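Local coordinates for protein 432aa long hypothetical deoxyribodipyrimidine photolyase (Sulfolobus tokodaii, PDB 2E0I) that probably repairs ultraviolet-induced cyclobutane pyrimidine dimers in DNA as a light-driven photolyase, holding two FAD molecules, one of them thought to harvest light, at residues I93-D98 with S105-I110; F318-L323 with G348-I353. All blocks are in the same frame, centred on the assembly; numbering follows the deposited sequence.

Each contact holds part of the pocket of a different FAD. Contact 1 joins a strand to the next helix in the N-terminal alpha/beta part of the chain, where Asp-98 and Arg-106 meet the ribityl chain of FAD (chain F), probably the light-harvesting cofactor. Contact 2 packs two helices of the FAD-binding part, where Asn-349 and Trp-350 line FAD (chain E), folded in the U shape of the catalytic flavin of photolyases. Their centres lie 33 Å apart and their nearest atoms about 13 Å, so the two never touch. FAD (chain F) spans much of that gap: its adenine end comes within about 8 Å, nearest atoms, of the Trp-350 side chain.

Contact 1 (I93-D98 with S105-I110). With FAD (flavin-adenine dinucleotide), chain F.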
ATOM      1  N   ILE A  93      -4.247 -27.173   4.112  1.00 29.69           N
ATOM      2  CA  ILE A  93      -4.503 -25.852   3.558  1.00 27.72           C
ATOM      3  C   ILE A  93      -3.214 -25.060   3.697  1.00 26.84           C
ATOM      4  O   ILE A  93      -2.661 -24.958   4.795  1.00 26.91           O
ATOM      5  CB  ILE A  93      -5.636 -25.140   4.324  1.00 27.34           C
ATOM      6  CG1 ILE A  93      -6.989 -25.783   3.975  1.00 25.98           C
ATOM      7  CG2 ILE A  93      -5.615 -23.653   4.008  1.00 26.86           C
ATOM      8  CD1 ILE A  93      -8.161 -25.200   4.736  1.00 24.41           C
ATOM      9  N   TYR A  94      -2.725 -24.518   2.585  1.00 25.15           N
ATOM     10  CA  TYR A  94      -1.493 -23.743   2.613  1.00 23.77           C
ATOM     11  C   TYR A  94      -1.759 -22.270   2.340  1.00 22.69           C
ATOM     12  O   TYR A  94      -2.657 -21.932   1.578  1.00 23.64           O
ATOM     13  CB  TYR A  94      -0.509 -24.259   1.564  1.00 24.91           C
ATOM     14  CG  TYR A  94       0.072 -25.631   1.823  1.00 26.44           C
ATOM     15  CD1 TYR A  94      -0.714 -26.772   1.724  1.00 26.84           C
ATOM     16  CD2 TYR A  94       1.417 -25.782   2.157  1.00 27.49           C
ATOM     17  CE1 TYR A  94      -0.178 -28.028   1.953  1.00 29.02           C
ATOM     18  CE2 TYR A  94       1.964 -27.034   2.388  1.00 29.23           C
ATOM     19  CZ  TYR A  94       1.161 -28.153   2.287  1.00 29.80           C
ATOM     20  OH  TYR A  94       1.692 -29.393   2.543  1.00 32.63           O
ATOM     21  N   VAL A  95      -0.980 -21.397   2.971  1.00 21.83           N
ATOM     22  CA  VAL A  95      -1.099 -19.950   2.766  1.00 21.18           C
ATOM     23  C   VAL A  95       0.187 -19.257   3.160  1.00 21.26           C
ATOM     24  O   VAL A  95       1.119 -19.873   3.667  1.00 20.10           O
ATOM     25  CB  VAL A  95      -2.220 -19.299   3.617  1.00 19.31           C
ATOM     26  CG1 VAL A  95      -3.529 -20.011   3.378  1.00 21.14           C
ATOM     27  CG2 VAL A  95      -1.844 -19.318   5.087  1.00 18.81           C
ATOM     28  N   ASN A  96       0.224 -17.958   2.919  1.00 22.03           N
ATOM     29  CA  ASN A  96       1.369 -17.148   3.283  1.00 23.54           C
ATOM     30  C   ASN A  96       0.851 -16.222   4.375  1.00 23.84           C
ATOM     31  O   ASN A  96      -0.072 -15.447   4.151  1.00 24.33           O
ATOM     32  CB  ASN A  96       1.850 -16.340   2.077  1.00 24.79           C
ATOM     33  CG  ASN A  96       2.630 -17.179   1.092  1.00 25.03           C
ATOM     34  OD1 ASN A  96       2.453 -17.059  -0.113  1.00 27.59           O
ATOM     35  ND2 ASN A  96       3.516 -18.023   1.604  1.00 25.87           N
ATOM     36  N   GLU A  97       1.433 -16.325   5.560  1.00 24.29           N
ATOM     37  CA  GLU A  97       1.018 -15.516   6.695  1.00 24.67           C
ATOM     38  C   GLU A  97       1.159 -14.035   6.391  1.00 23.80           C
ATOM     39  O   GLU A  97       1.991 -13.643   5.579  1.00 23.40           O
ATOM     40  CB  GLU A  97       1.890 -15.842   7.893  1.00 26.88           C
ATOM     41  CG  GLU A  97       3.301 -15.328   7.721  1.00 33.36           C
ATOM     42  CD  GLU A  97       4.161 -15.562   8.935  1.00 37.55           C
ATOM     43  OE1 GLU A  97       5.338 -15.124   8.919  1.00 39.62           O
ATOM     44  OE2 GLU A  97       3.658 -16.180   9.901  1.00 38.99           O
ATOM     45  N   ASP A  98       0.335 -13.215   7.032  1.00 23.81           N
ATOM     46  CA  ASP A  98       0.423 -11.775   6.852  1.00 24.28           C
ATOM     47  C   ASP A  98       0.703 -11.213   8.243  1.00 22.44           C
ATOM     48  O   ASP A  98       0.823 -11.966   9.199  1.00 22.19           O
ATOM     49  CB  ASP A  98      -0.866 -11.186   6.267  1.00 27.57           C
ATOM     50  CG  ASP A  98      -0.619  -9.898   5.464  1.00 29.96           C
ATOM     51  OD1 ASP A  98       0.305  -9.127   5.808  1.00 31.12           O
ATOM     52  OD2 ASP A  98      -1.361  -9.647   4.489  1.00 31.97           O
ATOM     53  N   SER A 105      -5.880 -12.663  13.234  1.00 27.23           N
ATOM     54  CA  SER A 105      -7.032 -13.282  13.864  1.00 27.96           C
ATOM     55  C   SER A 105      -7.781 -14.163  12.879  1.00 28.05           C
ATOM     56  O   SER A 105      -8.365 -15.184  13.256  1.00 27.65           O
ATOM     57  CB  SER A 105      -7.962 -12.221  14.447  1.00 28.49           C
ATOM     58  OG  SER A 105      -8.774 -11.663  13.444  1.00 32.62           O
ATOM     59  N   ARG A 106      -7.754 -13.773  11.613  1.00 28.42           N
ATOM     60  CA  ARG A 106      -8.417 -14.535  10.565  1.00 29.14           C
ATOM     61  C   ARG A 106      -7.768 -15.894  10.407  1.00 30.34           C
ATOM     62  O   ARG A 106      -8.447 -16.896  10.176  1.00 31.13           O
ATOM     63  CB  ARG A 106      -8.324 -13.767   9.265  1.00 29.79           C
ATOM     64  CG  ARG A 106      -8.410 -14.562   7.985  1.00 28.45           C
ATOM     65  CD  ARG A 106      -8.587 -13.493   7.048  1.00 28.25           C
ATOM     66  NE  ARG A 106      -7.838 -13.355   5.822  1.00 31.01           N
ATOM     67  CZ  ARG A 106      -6.594 -12.961   5.558  1.00 31.00           C
ATOM     68  NH1 ARG A 106      -6.311 -12.898   4.281  1.00 32.27           N
ATOM     69  NH2 ARG A 106      -5.641 -12.697   6.435  1.00 31.18           N
ATOM     70  N   ASP A 107      -6.448 -15.925  10.536  1.00 31.11           N
ATOM     71  CA  ASP A 107      -5.721 -17.167  10.410  1.00 33.79           C
ATOM     72  C   ASP A 107      -5.890 -18.011  11.672  1.00 34.45           C
ATOM     73  O   ASP A 107      -5.928 -19.243  11.615  1.00 34.95           O
ATOM     74  CB  ASP A 107      -4.258 -16.864  10.092  1.00 35.02           C
ATOM     75  CG  ASP A 107      -4.075 -16.363   8.658  1.00 38.36           C
ATOM     76  OD1 ASP A 107      -5.029 -15.761   8.118  1.00 39.42           O
ATOM     77  OD2 ASP A 107      -2.987 -16.554   8.064  1.00 40.32           O
ATOM     78  N   GLU A 108      -6.022 -17.356  12.815  1.00 34.98           N
ATOM     79  CA  GLU A 108      -6.235 -18.110  14.040  1.00 37.07           C
ATOM     80  C   GLU A 108      -7.557 -18.861  13.916  1.00 36.27           C
ATOM     81  O   GLU A 108      -7.653 -20.041  14.264  1.00 36.76           O
ATOM     82  CB  GLU A 108      -6.292 -17.179  15.246  1.00 39.11           C
ATOM     83  CG  GLU A 108      -5.037 -16.374  15.430  1.00 44.84           C
ATOM     84  CD  GLU A 108      -5.049 -15.583  16.718  1.00 49.33           C
ATOM     85  OE1 GLU A 108      -6.118 -15.016  17.051  1.00 51.16           O
ATOM     86  OE2 GLU A 108      -3.990 -15.518  17.392  1.00 52.11           O
ATOM     87  N   LYS A 109      -8.576 -18.174  13.411  1.00 34.09           N
ATOM     88  CA  LYS A 109      -9.859 -18.813  13.263  1.00 33.51           C
ATOM     89  C   LYS A 109      -9.768 -19.934  12.251  1.00 33.40           C
ATOM     90  O   LYS A 109     -10.353 -20.994  12.456  1.00 34.37           O
ATOM     91  CB  LYS A 109     -10.936 -17.803  12.859  1.00 34.31           C
ATOM     92  CG  LYS A 109     -11.118 -16.689  13.884  1.00 36.94           C
ATOM     93  CD  LYS A 109     -12.447 -15.959  13.739  1.00 39.06           C
ATOM     94  CE  LYS A 109     -12.383 -14.530  14.310  1.00 41.28           C
ATOM     95  NZ  LYS A 109     -11.632 -13.573  13.404  1.00 42.39           N
ATOM     96  N   ILE A 110      -9.039 -19.730  11.159  1.00 32.99           N
ATOM     97  CA  ILE A 110      -8.939 -20.806  10.172  1.00 32.35           C
ATOM     98  C   ILE A 110      -8.215 -21.994  10.806  1.00 32.71           C
ATOM     99  O   ILE A 110      -8.534 -23.153  10.524  1.00 30.89           O
ATOM    100  CB  ILE A 110      -8.185 -20.368   8.887  1.00 30.99           C
ATOM    101  CG1 ILE A 110      -8.953 -19.245   8.186  1.00 30.44           C
ATOM    102  CG2 ILE A 110      -8.050 -21.554   7.934  1.00 26.23           C
ATOM    103  CD1 ILE A 110      -8.231 -18.660   6.979  1.00 29.31           C
TER
HETATM  104  PA  FAD F1200      -7.593  -5.018   4.320  1.00 21.98           P
HETATM  105  O1A FAD F1200      -6.793  -3.773   4.374  1.00 22.65           O
HETATM  106  O2A FAD F1200      -8.644  -5.305   3.320  1.00 24.57           O
HETATM  107  O5B FAD F1200      -8.562  -4.661   5.556  1.00 22.17           O
HETATM  108  C5B FAD F1200      -9.387  -5.672   6.147  1.00 20.17           C
HETATM  109  C4B FAD F1200     -10.127  -5.150   7.382  1.00 19.33           C
HETATM  110  O4B FAD F1200      -9.247  -4.250   8.084  1.00 18.56           O
HETATM  111  C3B FAD F1200     -11.351  -4.318   6.997  1.00 19.95           C
HETATM  112  O3B FAD F1200     -12.278  -4.298   8.086  1.00 20.30           O
HETATM  113  C2B FAD F1200     -10.720  -2.939   6.808  1.00 21.13           C
HETATM  114  O2B FAD F1200     -11.723  -1.933   6.967  1.00 23.62           O
HETATM  115  C1B FAD F1200      -9.797  -2.922   8.027  1.00 19.77           C
HETATM  116  N9A FAD F1200      -8.733  -1.895   7.899  1.00 19.25           N
HETATM  117  C8A FAD F1200      -7.908  -1.750   6.863  1.00 19.90           C
HETATM  118  N7A FAD F1200      -7.049  -0.762   7.100  1.00 18.28           N
HETATM  119  C5A FAD F1200      -7.326  -0.269   8.302  1.00 17.91           C
HETATM  120  C6A FAD F1200      -6.771   0.731   9.092  1.00 19.77           C
HETATM  121  N6A FAD F1200      -5.757   1.462   8.638  1.00 21.00           N
HETATM  122  N1A FAD F1200      -7.289   0.969  10.306  1.00 21.60           N
HETATM  123  C2A FAD F1200      -8.320   0.273  10.755  1.00 20.32           C
HETATM  124  N3A FAD F1200      -8.873  -0.683  10.029  1.00 18.71           N
HETATM  125  C4A FAD F1200      -8.403  -0.984   8.810  1.00 18.14           C
HETATM  126  N1  FAD F1200      -7.838 -10.510   0.121  1.00 17.40           N
HETATM  127  C2  FAD F1200      -8.682 -11.627   0.104  1.00 17.83           C
HETATM  128  O2  FAD F1200      -8.233 -12.741   0.367  1.00 20.05           O
HETATM  129  N3  FAD F1200     -10.045 -11.459  -0.165  1.00 18.54           N
HETATM  130  C4  FAD F1200     -10.564 -10.179  -0.405  1.00 21.23           C
HETATM  131  O4  FAD F1200     -11.762 -10.039  -0.647  1.00 21.89           O
HETATM  132  C4X FAD F1200      -9.725  -9.069  -0.369  1.00 20.40           C
HETATM  133  N5  FAD F1200     -10.250  -7.781  -0.540  1.00 17.28           N
HETATM  134  C5X FAD F1200      -9.410  -6.661  -0.481  1.00 18.33           C
HETATM  135  C6  FAD F1200      -9.955  -5.383  -0.563  1.00 18.96           C
HETATM  136  C7  FAD F1200      -9.145  -4.261  -0.411  1.00 18.08           C
HETATM  137  C7M FAD F1200      -9.770  -2.867  -0.500  1.00 17.77           C
HETATM  138  C8  FAD F1200      -7.781  -4.424  -0.182  1.00 17.93           C
HETATM  139  C8M FAD F1200      -6.863  -3.213  -0.009  1.00 19.79           C
HETATM  140  C9  FAD F1200      -7.236  -5.703  -0.108  1.00 17.74           C
HETATM  141  C9A FAD F1200      -8.045  -6.827  -0.258  1.00 18.29           C
HETATM  142  N10 FAD F1200      -7.515  -8.121  -0.130  1.00 17.77           N
HETATM  143  C10 FAD F1200      -8.366  -9.234  -0.113  1.00 18.97           C
HETATM  144  C1' FAD F1200      -6.062  -8.325   0.074  1.00 19.57           C
HETATM  145  C2' FAD F1200      -5.634  -8.155   1.531  1.00 21.97           C
HETATM  146  O2' FAD F1200      -4.579  -7.190   1.609  1.00 19.04           O
HETATM  147  C3' FAD F1200      -5.177  -9.494   2.118  1.00 21.46           C
HETATM  148  O3' FAD F1200      -6.280 -10.406   2.140  1.00 20.81           O
HETATM  149  C4' FAD F1200      -4.638  -9.310   3.539  1.00 20.74           C
HETATM  150  O4' FAD F1200      -4.026 -10.530   3.967  1.00 16.59           O
HETATM  151  C5' FAD F1200      -5.764  -8.934   4.506  1.00 20.68           C
HETATM  152  O5' FAD F1200      -5.296  -8.069   5.545  1.00 21.30           O
HETATM  153  P   FAD F1200      -5.399  -6.472   5.365  1.00 20.23           P
HETATM  154  O1P FAD F1200      -5.073  -5.868   6.677  1.00 23.29           O
HETATM  155  O2P FAD F1200      -4.621  -6.051   4.179  1.00 18.51           O
HETATM  156  O3P FAD F1200      -6.976  -6.286   5.099  1.00 22.16           O
HETATM  157  O   HOH W   1      -1.724 -14.279   8.649  1.00 19.73           O
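The carboxylate of Asp-107 turns toward the strand, OD2 4.2 Å from CG2 of Val-95, while the guanidinium of neighbouring Arg-106 carries C5' of FAD (chain F) over one face. Asp-107 OD1 stands on the other side of that plane, 3.5 Å from Arg-106 NH2, a salt bridge of charge without an aimed N-H; Arg-8 is the firmer partner of OD1. On the C5' side, tilted out of the guanidinium plane, the ribityl O4' takes a weak bond from Arg-106 NH1 (3.3 Å, bent to 138°). The same hydroxyl gives its proton to Asp-98 OD2 at 2.9 Å, so the loop leaving the strand and the helix share one ribityl oxygen. Arg-9 pairs with the other Asp-98 oxygen. The Arg-106 chain leaves with CG anti to the backbone N and bends at chi3 (132°), bringing its guanidinium round to the ribityl chain. The contact joins the first strand and the helix of a beta-alpha-beta unit (92-96, 101-115, 120-124) in the photolyase N-terminal domain. With alanine in place of Arg-106, O4' would probably lose its weak N-H donor, C5' the flat group against it, and Asp-107 a neighbouring positive charge. A water accepts from Asp-98 N at 2.8 Å and donates weakly to Asp-107 OD2.

Contact 2 (F318-L323 with G348-I353); sequences FLVKVL and GNWQWI. With FAD (flavin-adenine dinucleotide), chain E.
Apolar contact carries most of this interface, and Trp-350 is its centre. Val-320 sets CG2 at the edge of the indole, near its plane and 3.9 Å from CZ3, while Leu-319 brings CD2 to 4.0 Å from CH2 at an oblique approach. Ile-353 adds a broad but looser apolar surface next to them. With the Trp-350 CG anti to its own carbonyl carbon (chi1 -86°) and the ring turned by chi2, the six-membered ring faces the 318-323 helix and the pyrrole side the flavin. There the C7M methyl of FAD (chain E) rests over one indole face, offset toward the rim, and Phe-334 meets the ring edge-to-face.

Polar contact across the helices comes from Lys-321. Its chain runs fully extended beyond CG and delivers NZ to Ile-353 O, a weak bond of 3.2 Å at the end of helix 343-353; its firmer partner is Ser-355 OG, Arg-363 O also bonds the amine, and Phe-362 adds a cation-pi contact.

Cofactor bonding belongs to Asn-349. Its OD1 accepts from the adenine N6A at 2.9 Å and its ND2 donates to N1A at 3.1 Å, almost straight (175°), while the same side chain lies over a face of the isoalloxazine, CG 3.3 Å from C9.

The segment axes pass 10.4 Å apart at -30°. Helix 343-353 lines the U-shaped FAD and the 318-323 helix, inclined to it, packs behind Trp-350, as in the helical FAD-binding domain of photolyases, and Trp-350, touching Trp-327, is consistent with the tryptophan chain that passes electrons to the flavin in this family.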
ATOM      1  N   PHE A 318       1.057  18.740   5.186  1.00 28.84           N
ATOM      2  CA  PHE A 318       0.102  19.830   5.155  1.00 27.79           C
ATOM      3  C   PHE A 318      -1.178  19.567   5.952  1.00 28.58           C
ATOM      4  O   PHE A 318      -1.694  20.462   6.636  1.00 30.01           O
ATOM      5  CB  PHE A 318      -0.261  20.147   3.706  1.00 27.49           C
ATOM      6  CG  PHE A 318      -0.968  21.459   3.537  1.00 28.62           C
ATOM      7  CD1 PHE A 318      -0.242  22.640   3.427  1.00 28.71           C
ATOM      8  CD2 PHE A 318      -2.361  21.520   3.514  1.00 27.17           C
ATOM      9  CE1 PHE A 318      -0.891  23.855   3.296  1.00 28.32           C
ATOM     10  CE2 PHE A 318      -3.017  22.733   3.383  1.00 26.03           C
ATOM     11  CZ  PHE A 318      -2.285  23.898   3.273  1.00 27.29           C
ATOM     12  N   LEU A 319      -1.703  18.352   5.871  1.00 27.38           N
ATOM     13  CA  LEU A 319      -2.926  18.052   6.598  1.00 26.76           C
ATOM     14  C   LEU A 319      -2.701  17.986   8.102  1.00 26.69           C
ATOM     15  O   LEU A 319      -3.525  18.457   8.886  1.00 27.14           O
ATOM     16  CB  LEU A 319      -3.528  16.728   6.128  1.00 25.60           C
ATOM     17  CG  LEU A 319      -4.766  16.276   6.912  1.00 24.70           C
ATOM     18  CD1 LEU A 319      -5.933  17.190   6.589  1.00 24.50           C
ATOM     19  CD2 LEU A 319      -5.105  14.830   6.575  1.00 24.43           C
ATOM     20  N   VAL A 320      -1.581  17.417   8.513  1.00 25.24           N
ATOM     21  CA  VAL A 320      -1.339  17.271   9.928  1.00 26.10           C
ATOM     22  C   VAL A 320      -0.719  18.473  10.619  1.00 27.77           C
ATOM     23  O   VAL A 320      -1.257  18.975  11.607  1.00 26.95           O
ATOM     24  CB  VAL A 320      -0.465  16.034  10.198  1.00 25.39           C
ATOM     25  CG1 VAL A 320      -0.283  15.850  11.688  1.00 23.85           C
ATOM     26  CG2 VAL A 320      -1.110  14.799   9.583  1.00 24.12           C
ATOM     27  N   LYS A 321       0.410  18.939  10.096  1.00 29.54           N
ATOM     28  CA  LYS A 321       1.124  20.054  10.703  1.00 29.17           C
ATOM     29  C   LYS A 321       0.759  21.456  10.249  1.00 30.06           C
ATOM     30  O   LYS A 321       1.354  22.421  10.708  1.00 31.89           O
ATOM     31  CB  LYS A 321       2.631  19.822  10.560  1.00 27.71           C
ATOM     32  CG  LYS A 321       3.091  18.658  11.418  1.00 27.99           C
ATOM     33  CD  LYS A 321       4.565  18.369  11.287  1.00 28.20           C
ATOM     34  CE  LYS A 321       4.959  17.201  12.188  1.00 26.92           C
ATOM     35  NZ  LYS A 321       6.396  16.815  12.021  1.00 28.49           N
ATOM     36  N   VAL A 322      -0.222  21.585   9.367  1.00 30.61           N
ATOM     37  CA  VAL A 322      -0.621  22.908   8.914  1.00 30.71           C
ATOM     38  C   VAL A 322      -2.114  23.112   9.102  1.00 30.58           C
ATOM     39  O   VAL A 322      -2.528  24.134   9.619  1.00 31.62           O
ATOM     40  CB  VAL A 322      -0.219  23.147   7.429  1.00 31.03           C
ATOM     41  CG1 VAL A 322      -0.809  24.448   6.917  1.00 30.29           C
ATOM     42  CG2 VAL A 322       1.298  23.208   7.315  1.00 30.13           C
ATOM     43  N   LEU A 323      -2.926  22.144   8.698  1.00 30.72           N
ATOM     44  CA  LEU A 323      -4.372  22.280   8.859  1.00 30.66           C
ATOM     45  C   LEU A 323      -4.753  21.706  10.213  1.00 30.93           C
ATOM     46  O   LEU A 323      -5.918  21.742  10.618  1.00 32.41           O
ATOM     47  CB  LEU A 323      -5.122  21.541   7.740  1.00 29.13           C
ATOM     48  CG  LEU A 323      -4.890  22.008   6.297  1.00 27.89           C
ATOM     49  CD1 LEU A 323      -5.701  21.157   5.355  1.00 27.60           C
ATOM     50  CD2 LEU A 323      -5.280  23.465   6.147  1.00 27.92           C
ATOM     51  N   GLY A 348       2.533   3.541   8.958  1.00 19.69           N
ATOM     52  CA  GLY A 348       3.896   3.890   9.307  1.00 18.91           C
ATOM     53  C   GLY A 348       4.294   5.242   8.777  1.00 19.40           C
ATOM     54  O   GLY A 348       4.847   6.079   9.499  1.00 19.47           O
ATOM     55  N   ASN A 349       3.993   5.466   7.506  1.00 19.76           N
ATOM     56  CA  ASN A 349       4.326   6.724   6.867  1.00 19.02           C
ATOM     57  C   ASN A 349       3.584   7.915   7.451  1.00 19.44           C
ATOM     58  O   ASN A 349       4.185   8.966   7.660  1.00 19.25           O
ATOM     59  CB  ASN A 349       4.081   6.612   5.368  1.00 18.58           C
ATOM     60  CG  ASN A 349       5.283   6.044   4.623  1.00 18.70           C
ATOM     61  OD1 ASN A 349       6.245   6.759   4.354  1.00 19.06           O
ATOM     62  ND2 ASN A 349       5.234   4.758   4.293  1.00 17.65           N
ATOM     63  N   TRP A 350       2.289   7.767   7.729  1.00 19.54           N
ATOM     64  CA  TRP A 350       1.543   8.881   8.298  1.00 19.43           C
ATOM     65  C   TRP A 350       2.110   9.289   9.646  1.00 20.25           C
ATOM     66  O   TRP A 350       2.359  10.470   9.898  1.00 19.56           O
ATOM     67  CB  TRP A 350       0.057   8.543   8.452  1.00 17.69           C
ATOM     68  CG  TRP A 350      -0.731   8.807   7.202  1.00 16.07           C
ATOM     69  CD1 TRP A 350      -1.056   7.904   6.225  1.00 15.91           C
ATOM     70  CD2 TRP A 350      -1.221  10.078   6.752  1.00 13.64           C
ATOM     71  NE1 TRP A 350      -1.715   8.541   5.191  1.00 15.03           N
ATOM     72  CE2 TRP A 350      -1.829   9.872   5.490  1.00 12.85           C
ATOM     73  CE3 TRP A 350      -1.202  11.368   7.290  1.00 11.28           C
ATOM     74  CZ2 TRP A 350      -2.409  10.906   4.764  1.00 11.50           C
ATOM     75  CZ3 TRP A 350      -1.779  12.399   6.568  1.00 10.80           C
ATOM     76  CH2 TRP A 350      -2.375  12.163   5.319  1.00 12.27           C
ATOM     77  N   GLN A 351       2.331   8.312  10.511  1.00 21.39           N
ATOM     78  CA  GLN A 351       2.864   8.617  11.826  1.00 22.48           C
ATOM     79  C   GLN A 351       4.240   9.240  11.708  1.00 23.25           C
ATOM     80  O   GLN A 351       4.599  10.124  12.474  1.00 24.43           O
ATOM     81  CB  GLN A 351       2.927   7.352  12.670  1.00 22.36           C
ATOM     82  CG  GLN A 351       1.588   6.686  12.836  1.00 22.72           C
ATOM     83  CD  GLN A 351       1.350   6.291  14.256  1.00 23.85           C
ATOM     84  OE1 GLN A 351       1.558   7.102  15.164  1.00 24.38           O
ATOM     85  NE2 GLN A 351       0.908   5.046  14.474  1.00 22.61           N
ATOM     86  N   TRP A 352       5.018   8.768  10.746  1.00 24.68           N
ATOM     87  CA  TRP A 352       6.352   9.298  10.539  1.00 25.64           C
ATOM     88  C   TRP A 352       6.235  10.789  10.270  1.00 25.53           C
ATOM     89  O   TRP A 352       6.888  11.602  10.897  1.00 26.97           O
ATOM     90  CB  TRP A 352       7.005   8.615   9.339  1.00 27.05           C
ATOM     91  CG  TRP A 352       8.492   8.842   9.225  1.00 29.58           C
ATOM     92  CD1 TRP A 352       9.477   8.087   9.788  1.00 30.66           C
ATOM     93  CD2 TRP A 352       9.155   9.905   8.520  1.00 30.77           C
ATOM     94  NE1 TRP A 352      10.714   8.608   9.481  1.00 31.77           N
ATOM     95  CE2 TRP A 352      10.546   9.725   8.707  1.00 31.69           C
ATOM     96  CE3 TRP A 352       8.710  10.991   7.752  1.00 31.71           C
ATOM     97  CZ2 TRP A 352      11.499  10.593   8.153  1.00 32.37           C
ATOM     98  CZ3 TRP A 352       9.660  11.856   7.198  1.00 32.79           C
ATOM     99  CH2 TRP A 352      11.037  11.649   7.404  1.00 32.64           C
ATOM    100  N   ILE A 353       5.387  11.141   9.324  1.00 26.92           N
ATOM    101  CA  ILE A 353       5.188  12.527   8.956  1.00 28.92           C
ATOM    102  C   ILE A 353       4.624  13.383  10.087  1.00 29.74           C
ATOM    103  O   ILE A 353       5.029  14.526  10.268  1.00 29.57           O
ATOM    104  CB  ILE A 353       4.269  12.612   7.714  1.00 29.41           C
ATOM    105  CG1 ILE A 353       5.114  12.909   6.489  1.00 30.73           C
ATOM    106  CG2 ILE A 353       3.222  13.692   7.881  1.00 30.02           C
ATOM    107  CD1 ILE A 353       5.874  14.225   6.599  1.00 33.73           C
TER
HETATM  108  PA  FAD E1100       9.338   4.695  -6.203  1.00 29.54           P
HETATM  109  O1A FAD E1100       9.505   4.410  -7.647  1.00 31.28           O
HETATM  110  O2A FAD E1100      10.212   5.581  -5.405  1.00 31.16           O
HETATM  111  O5B FAD E1100       9.917   3.275  -5.711  1.00 31.26           O
HETATM  112  C5B FAD E1100      10.506   3.108  -4.419  1.00 32.36           C
HETATM  113  C4B FAD E1100      10.015   1.804  -3.787  1.00 34.14           C
HETATM  114  O4B FAD E1100      10.576   1.612  -2.477  1.00 35.85           O
HETATM  115  C3B FAD E1100       8.495   1.856  -3.619  1.00 34.99           C
HETATM  116  O3B FAD E1100       7.888   1.217  -4.745  1.00 33.17           O
HETATM  117  C2B FAD E1100       8.316   0.959  -2.397  1.00 35.21           C
HETATM  118  O2B FAD E1100       8.489  -0.409  -2.772  1.00 38.01           O
HETATM  119  C1B FAD E1100       9.497   1.425  -1.545  1.00 35.68           C
HETATM  120  N9A FAD E1100       9.213   2.710  -0.862  1.00 34.64           N
HETATM  121  C8A FAD E1100       9.563   3.929  -1.268  1.00 33.40           C
HETATM  122  N7A FAD E1100       9.216   4.824  -0.346  1.00 33.44           N
HETATM  123  C5A FAD E1100       8.636   4.173   0.657  1.00 33.54           C
HETATM  124  C6A FAD E1100       8.074   4.545   1.874  1.00 32.04           C
HETATM  125  N6A FAD E1100       8.066   5.816   2.262  1.00 30.60           N
HETATM  126  N1A FAD E1100       7.545   3.599   2.664  1.00 31.20           N
HETATM  127  C2A FAD E1100       7.548   2.324   2.314  1.00 30.40           C
HETATM  128  N3A FAD E1100       8.078   1.934   1.168  1.00 30.27           N
HETATM  129  C4A FAD E1100       8.625   2.824   0.326  1.00 33.30           C
HETATM  130  N1  FAD E1100       3.313   2.860  -0.097  1.00 23.25           N
HETATM  131  C2  FAD E1100       2.459   1.767  -0.292  1.00 24.48           C
HETATM  132  O2  FAD E1100       2.809   0.814  -0.985  1.00 25.23           O
HETATM  133  N3  FAD E1100       1.172   1.779   0.260  1.00 26.07           N
HETATM  134  C4  FAD E1100       0.749   2.892   0.996  1.00 24.57           C
HETATM  135  O4  FAD E1100      -0.359   2.879   1.529  1.00 23.75           O
HETATM  136  C4X FAD E1100       1.595   3.981   1.173  1.00 24.01           C
HETATM  137  N5  FAD E1100       1.125   5.120   1.837  1.00 24.96           N
HETATM  138  C5X FAD E1100       1.971   6.217   2.041  1.00 24.55           C
HETATM  139  C6  FAD E1100       1.486   7.331   2.719  1.00 22.01           C
HETATM  140  C7  FAD E1100       2.326   8.413   2.960  1.00 23.91           C
HETATM  141  C7M FAD E1100       1.774   9.612   3.734  1.00 24.69           C
HETATM  142  C8  FAD E1100       3.647   8.380   2.515  1.00 22.82           C
HETATM  143  C8M FAD E1100       4.602   9.544   2.790  1.00 23.13           C
HETATM  144  C9  FAD E1100       4.122   7.262   1.837  1.00 23.48           C
HETATM  145  C9A FAD E1100       3.293   6.168   1.599  1.00 25.13           C
HETATM  146  N10 FAD E1100       3.767   5.022   0.933  1.00 24.65           N
HETATM  147  C10 FAD E1100       2.881   3.973   0.636  1.00 23.77           C
HETATM  148  C1' FAD E1100       5.188   4.936   0.509  1.00 22.81           C
HETATM  149  C2' FAD E1100       5.554   5.438  -0.890  1.00 24.46           C
HETATM  150  O2' FAD E1100       5.088   6.776  -1.081  1.00 24.04           O
HETATM  151  C3' FAD E1100       5.017   4.530  -2.000  1.00 26.29           C
HETATM  152  O3' FAD E1100       5.452   3.188  -1.764  1.00 28.37           O
HETATM  153  C4' FAD E1100       5.527   4.970  -3.374  1.00 26.48           C
HETATM  154  O4' FAD E1100       5.156   6.328  -3.627  1.00 26.67           O
HETATM  155  C5' FAD E1100       4.962   4.077  -4.481  1.00 27.16           C
HETATM  156  O5' FAD E1100       5.356   4.547  -5.775  1.00 28.99           O
HETATM  157  P   FAD E1100       6.635   3.938  -6.540  1.00 27.24           P
HETATM  158  O1P FAD E1100       6.521   2.463  -6.519  1.00 28.14           O
HETATM  159  O2P FAD E1100       6.720   4.615  -7.853  1.00 28.17           O
HETATM  160  O3P FAD E1100       7.873   4.381  -5.605  1.00 30.28           O